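Elastase inhibitor AFUEI (Aspergillus fumigatus Af293, PDB 3W0E) inhibits serine elastases, blocking the elastase of its own fungus non-competitively at nanomolar concentration and also acting on human leukocyte elastase. Local coordinates at residues E8-Y21 with L52-H66. Sequence-based numbering, arbitrary orientation.
Sequences EAQFVKQELIGQPY and LNIQVNENNEIISAH
The Tyr21 ring lies with one face over Ile54, whose CG2 sits 4.2 Å from the ring centroid and 19° off the normal, a CH-pi contact displaced toward the CD1-CE1 rim. Ile62 CD1 comes in obliquely, 3.9 Å from Tyr21 CD1. With CG anti to the backbone N (chi1 -173°), the ring swings inward over the strands, while its CB packs on Val56 CG1. Asn53 ND2 lies over one face of the His66 ring, which also stacks on His66 of the second subunit. Asn60, closing the turn between the two strands, takes hold of Tyr21 twice: its side-chain ND2 donates to Tyr21 O at 3.0 Å, approaching from above the carbonyl plane, and its backbone O accepts from Tyr21 N at 2.9 Å, nearly in line with its own C=O. Upstream, Gly18 N to Ile62 O (2.8 Å) and Ile62 N to Gln19 O fasten the connection to strand 62-66, with one bridge at Pro20 and Glu61. The type II turn Leu16-Gln19 puts Gly18 at a positive phi suited to glycine. Toward the helix, Val12 divides its branches: CG1 reaches Ala65 CB and Ile62 CG2, both at 3.7 Å, and CG2 points to Ile54 CD1. Ala9 CB nestles against Leu52 CD1 at 3.6 Å. Residues 8-15 of helix 2-15 run at 157° to strand segment 62-66, close to antiparallel, and strand 52-56 runs between that strand and 34-37. Ile34 and Val36 of strand 34-37 and Ala26 of helix 23-28 also touch Tyr21, completing the small alpha/beta core of this I78-family inhibitor.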
# COMPACT_ATOMS: atom_id res chain seq x y z
N GLU A 8 11.47 -5.90 0.06
CA GLU A 8 11.46 -5.54 -1.36
C GLU A 8 10.58 -4.31 -1.66
O GLU A 8 10.97 -3.46 -2.46
CB GLU A 8 11.06 -6.75 -2.22
CG GLU A 8 12.09 -7.88 -2.19
CD GLU A 8 11.77 -9.02 -3.15
OE1 GLU A 8 10.57 -9.23 -3.46
OE2 GLU A 8 12.72 -9.71 -3.59
N ALA A 9 9.43 -4.19 -1.01
CA ALA A 9 8.62 -2.99 -1.21
C ALA A 9 9.42 -1.75 -0.79
O ALA A 9 9.25 -0.67 -1.34
CB ALA A 9 7.32 -3.07 -0.45
N GLN A 10 10.32 -1.94 0.18
CA GLN A 10 11.17 -0.85 0.66
C GLN A 10 12.26 -0.54 -0.36
O GLN A 10 12.52 0.63 -0.66
CB GLN A 10 11.80 -1.22 2.00
CG GLN A 10 12.76 -0.17 2.55
CD GLN A 10 12.04 1.04 3.13
OE1 GLN A 10 10.81 1.16 3.00
NE2 GLN A 10 12.79 1.93 3.78
N PHE A 11 12.90 -1.59 -0.85
CA PHE A 11 13.92 -1.48 -1.89
C PHE A 11 13.36 -0.76 -3.10
O PHE A 11 14.02 0.09 -3.70
CB PHE A 11 14.39 -2.88 -2.30
CG PHE A 11 15.26 -2.90 -3.53
CD1 PHE A 11 14.73 -3.19 -4.77
CD2 PHE A 11 16.62 -2.63 -3.44
CE1 PHE A 11 15.52 -3.21 -5.90
CE2 PHE A 11 17.42 -2.64 -4.58
CZ PHE A 11 16.87 -2.93 -5.80
N VAL A 12 12.13 -1.11 -3.45
CA VAL A 12 11.46 -0.54 -4.62
C VAL A 12 11.14 0.94 -4.39
O VAL A 12 11.48 1.78 -5.23
CB VAL A 12 10.16 -1.31 -4.95
CG1 VAL A 12 9.38 -0.58 -6.04
CG2 VAL A 12 10.48 -2.74 -5.38
N LYS A 13 10.49 1.25 -3.28
CA LYS A 13 10.20 2.65 -2.95
C LYS A 13 11.48 3.50 -2.90
O LYS A 13 11.45 4.69 -3.18
CB LYS A 13 9.46 2.75 -1.61
CG LYS A 13 7.93 2.58 -1.68
CD LYS A 13 7.37 2.23 -0.29
CE LYS A 13 5.86 2.40 -0.20
NZ LYS A 13 5.21 1.34 0.66
N GLN A 14 12.61 2.88 -2.57
CA GLN A 14 13.85 3.61 -2.33
C GLN A 14 14.80 3.72 -3.52
O GLN A 14 15.57 4.68 -3.62
CB GLN A 14 14.61 2.99 -1.14
CG GLN A 14 14.03 3.32 0.24
CD GLN A 14 14.81 2.68 1.37
OE1 GLN A 14 14.47 2.85 2.55
NE2 GLN A 14 15.87 1.95 1.02
N GLU A 15 14.76 2.74 -4.42
CA GLU A 15 15.77 2.65 -5.48
C GLU A 15 15.19 2.65 -6.90
O GLU A 15 15.89 3.01 -7.86
CB GLU A 15 16.59 1.38 -5.28
CG GLU A 15 17.27 1.28 -3.92
CD GLU A 15 18.67 1.88 -3.91
OE1 GLU A 15 18.89 2.91 -4.58
OE2 GLU A 15 19.56 1.31 -3.23
N LEU A 16 13.93 2.25 -7.04
CA LEU A 16 13.38 1.99 -8.37
C LEU A 16 12.31 2.98 -8.82
O LEU A 16 11.79 2.86 -9.93
CB LEU A 16 12.84 0.56 -8.45
CG LEU A 16 13.78 -0.61 -8.12
CD1 LEU A 16 13.03 -1.94 -8.08
CD2 LEU A 16 14.94 -0.68 -9.11
N ILE A 17 11.95 3.94 -7.97
CA ILE A 17 10.92 4.90 -8.38
C ILE A 17 11.30 5.55 -9.70
O ILE A 17 12.43 6.02 -9.88
CB ILE A 17 10.65 5.98 -7.30
CG1 ILE A 17 10.06 5.33 -6.05
CG2 ILE A 17 9.71 7.05 -7.83
CD1 ILE A 17 8.89 4.40 -6.31
N GLY A 18 10.36 5.55 -10.65
CA GLY A 18 10.55 6.19 -11.94
C GLY A 18 11.10 5.27 -13.00
O GLY A 18 11.11 5.59 -14.19
N GLN A 19 11.58 4.11 -12.58
CA GLN A 19 12.17 3.16 -13.52
C GLN A 19 11.09 2.29 -14.12
O GLN A 19 10.08 1.98 -13.47
CB GLN A 19 13.20 2.29 -12.82
CG GLN A 19 14.09 3.08 -11.90
CD GLN A 19 15.35 3.55 -12.56
OE1 GLN A 19 15.32 4.46 -13.40
NE2 GLN A 19 16.48 2.92 -12.21
N PRO A 20 11.30 1.87 -15.37
CA PRO A 20 10.40 0.94 -16.05
C PRO A 20 10.42 -0.40 -15.34
O PRO A 20 11.49 -0.86 -14.90
CB PRO A 20 11.03 0.79 -17.45
CG PRO A 20 12.45 1.20 -17.29
CD PRO A 20 12.45 2.26 -16.21
N TYR A 21 9.25 -1.01 -15.19
CA TYR A 21 9.16 -2.31 -14.55
C TYR A 21 9.44 -3.40 -15.59
O TYR A 21 8.53 -3.94 -16.21
CB TYR A 21 7.79 -2.50 -13.93
CG TYR A 21 7.71 -3.76 -13.12
CD1 TYR A 21 8.56 -3.96 -12.03
CD2 TYR A 21 6.83 -4.76 -13.45
CE1 TYR A 21 8.50 -5.13 -11.28
CE2 TYR A 21 6.76 -5.92 -12.71
CZ TYR A 21 7.59 -6.10 -11.63
OH TYR A 21 7.51 -7.28 -10.91
N LEU A 52 3.38 -8.61 -2.94
CA LEU A 52 4.03 -7.37 -3.27
C LEU A 52 3.26 -6.73 -4.42
O LEU A 52 3.07 -7.35 -5.47
CB LEU A 52 5.49 -7.59 -3.66
CG LEU A 52 6.22 -6.35 -4.16
CD1 LEU A 52 6.16 -5.21 -3.13
CD2 LEU A 52 7.67 -6.70 -4.49
N ASN A 53 2.81 -5.50 -4.21
CA ASN A 53 2.13 -4.75 -5.25
C ASN A 53 3.07 -3.71 -5.82
O ASN A 53 3.61 -2.88 -5.10
CB ASN A 53 0.88 -4.06 -4.71
CG ASN A 53 -0.15 -5.03 -4.22
OD1 ASN A 53 -0.83 -5.68 -5.00
ND2 ASN A 53 -0.25 -5.16 -2.90
N ILE A 54 3.28 -3.77 -7.13
CA ILE A 54 4.10 -2.79 -7.81
C ILE A 54 3.16 -1.89 -8.60
O ILE A 54 2.47 -2.36 -9.50
CB ILE A 54 5.05 -3.48 -8.78
CG1 ILE A 54 5.94 -4.48 -8.03
CG2 ILE A 54 5.90 -2.44 -9.51
CD1 ILE A 54 6.97 -3.83 -7.15
N GLN A 55 3.12 -0.61 -8.26
CA GLN A 55 2.18 0.28 -8.91
C GLN A 55 2.95 1.06 -9.96
O GLN A 55 4.00 1.65 -9.67
CB GLN A 55 1.56 1.24 -7.89
CG GLN A 55 0.39 2.02 -8.44
CD GLN A 55 -0.61 2.44 -7.36
OE1 GLN A 55 -0.36 2.29 -6.15
NE2 GLN A 55 -1.75 2.95 -7.80
N VAL A 56 2.43 1.05 -11.19
CA VAL A 56 3.11 1.73 -12.28
C VAL A 56 2.18 2.81 -12.86
O VAL A 56 0.96 2.80 -12.63
CB VAL A 56 3.58 0.73 -13.38
CG1 VAL A 56 4.59 -0.28 -12.82
CG2 VAL A 56 2.38 -0.01 -13.99
N ASN A 57 2.76 3.76 -13.58
CA ASN A 57 1.96 4.70 -14.36
C ASN A 57 1.62 4.15 -15.73
O ASN A 57 1.87 2.97 -16.03
CB ASN A 57 2.63 6.07 -14.46
CG ASN A 57 3.97 6.03 -15.16
OD1 ASN A 57 4.27 5.09 -15.92
ND2 ASN A 57 4.80 7.06 -14.92
N GLU A 58 1.04 5.00 -16.58
CA GLU A 58 0.60 4.53 -17.89
C GLU A 58 1.74 4.11 -18.81
O GLU A 58 1.53 3.48 -19.85
CB GLU A 58 -0.30 5.59 -18.55
CG GLU A 58 -1.77 5.15 -18.65
CD GLU A 58 -2.73 6.19 -18.11
OE1 GLU A 58 -3.96 6.03 -18.33
OE2 GLU A 58 -2.27 7.16 -17.46
N ASN A 59 2.96 4.46 -18.42
CA ASN A 59 4.13 4.08 -19.20
C ASN A 59 4.95 2.96 -18.56
O ASN A 59 6.09 2.72 -18.94
CB ASN A 59 4.99 5.31 -19.43
CG ASN A 59 4.29 6.33 -20.29
OD1 ASN A 59 3.55 5.97 -21.21
ND2 ASN A 59 4.47 7.61 -19.98
N ASN A 60 4.33 2.26 -17.62
CA ASN A 60 4.96 1.13 -16.94
C ASN A 60 6.13 1.58 -16.08
O ASN A 60 7.04 0.80 -15.82
CB ASN A 60 5.43 0.04 -17.93
CG ASN A 60 5.72 -1.29 -17.25
OD1 ASN A 60 4.92 -1.77 -16.45
ND2 ASN A 60 6.86 -1.88 -17.56
N GLU A 61 6.11 2.84 -15.65
CA GLU A 61 7.15 3.36 -14.77
C GLU A 61 6.72 3.21 -13.32
O GLU A 61 5.59 3.54 -12.98
CB GLU A 61 7.46 4.82 -15.12
CG GLU A 61 7.96 4.92 -16.55
CD GLU A 61 7.95 6.34 -17.09
OE1 GLU A 61 8.59 6.56 -18.15
OE2 GLU A 61 7.30 7.22 -16.48
N ILE A 62 7.61 2.71 -12.48
CA ILE A 62 7.25 2.43 -11.08
C ILE A 62 6.96 3.70 -10.31
O ILE A 62 7.80 4.61 -10.27
CB ILE A 62 8.36 1.62 -10.40
CG1 ILE A 62 8.61 0.32 -11.20
CG2 ILE A 62 8.04 1.35 -8.93
CD1 ILE A 62 9.76 -0.52 -10.71
N ILE A 63 5.76 3.78 -9.71
CA ILE A 63 5.42 4.94 -8.88
C ILE A 63 5.30 4.59 -7.40
O ILE A 63 5.32 5.49 -6.57
CB ILE A 63 4.14 5.68 -9.34
CG1 ILE A 63 2.90 4.79 -9.26
CG2 ILE A 63 4.32 6.25 -10.76
CD1 ILE A 63 1.73 5.35 -10.06
N SER A 64 5.13 3.31 -7.08
CA SER A 64 5.09 2.91 -5.67
C SER A 64 5.03 1.41 -5.49
O SER A 64 4.88 0.66 -6.45
CB SER A 64 3.88 3.55 -4.99
OG SER A 64 4.03 3.57 -3.58
N ALA A 65 5.13 0.97 -4.23
CA ALA A 65 4.98 -0.45 -3.91
C ALA A 65 4.46 -0.59 -2.49
O ALA A 65 4.77 0.22 -1.62
CB ALA A 65 6.32 -1.19 -4.06
N HIS A 66 3.65 -1.62 -2.25
CA HIS A 66 3.22 -1.92 -0.89
C HIS A 66 2.79 -3.37 -0.84
O HIS A 66 2.46 -3.96 -1.87
CB HIS A 66 2.08 -0.99 -0.44
CG HIS A 66 0.77 -1.22 -1.14
ND1 HIS A 66 0.52 -0.77 -2.41
CD2 HIS A 66 -0.36 -1.84 -0.72
CE1 HIS A 66 -0.71 -1.11 -2.76
NE2 HIS A 66 -1.27 -1.75 -1.75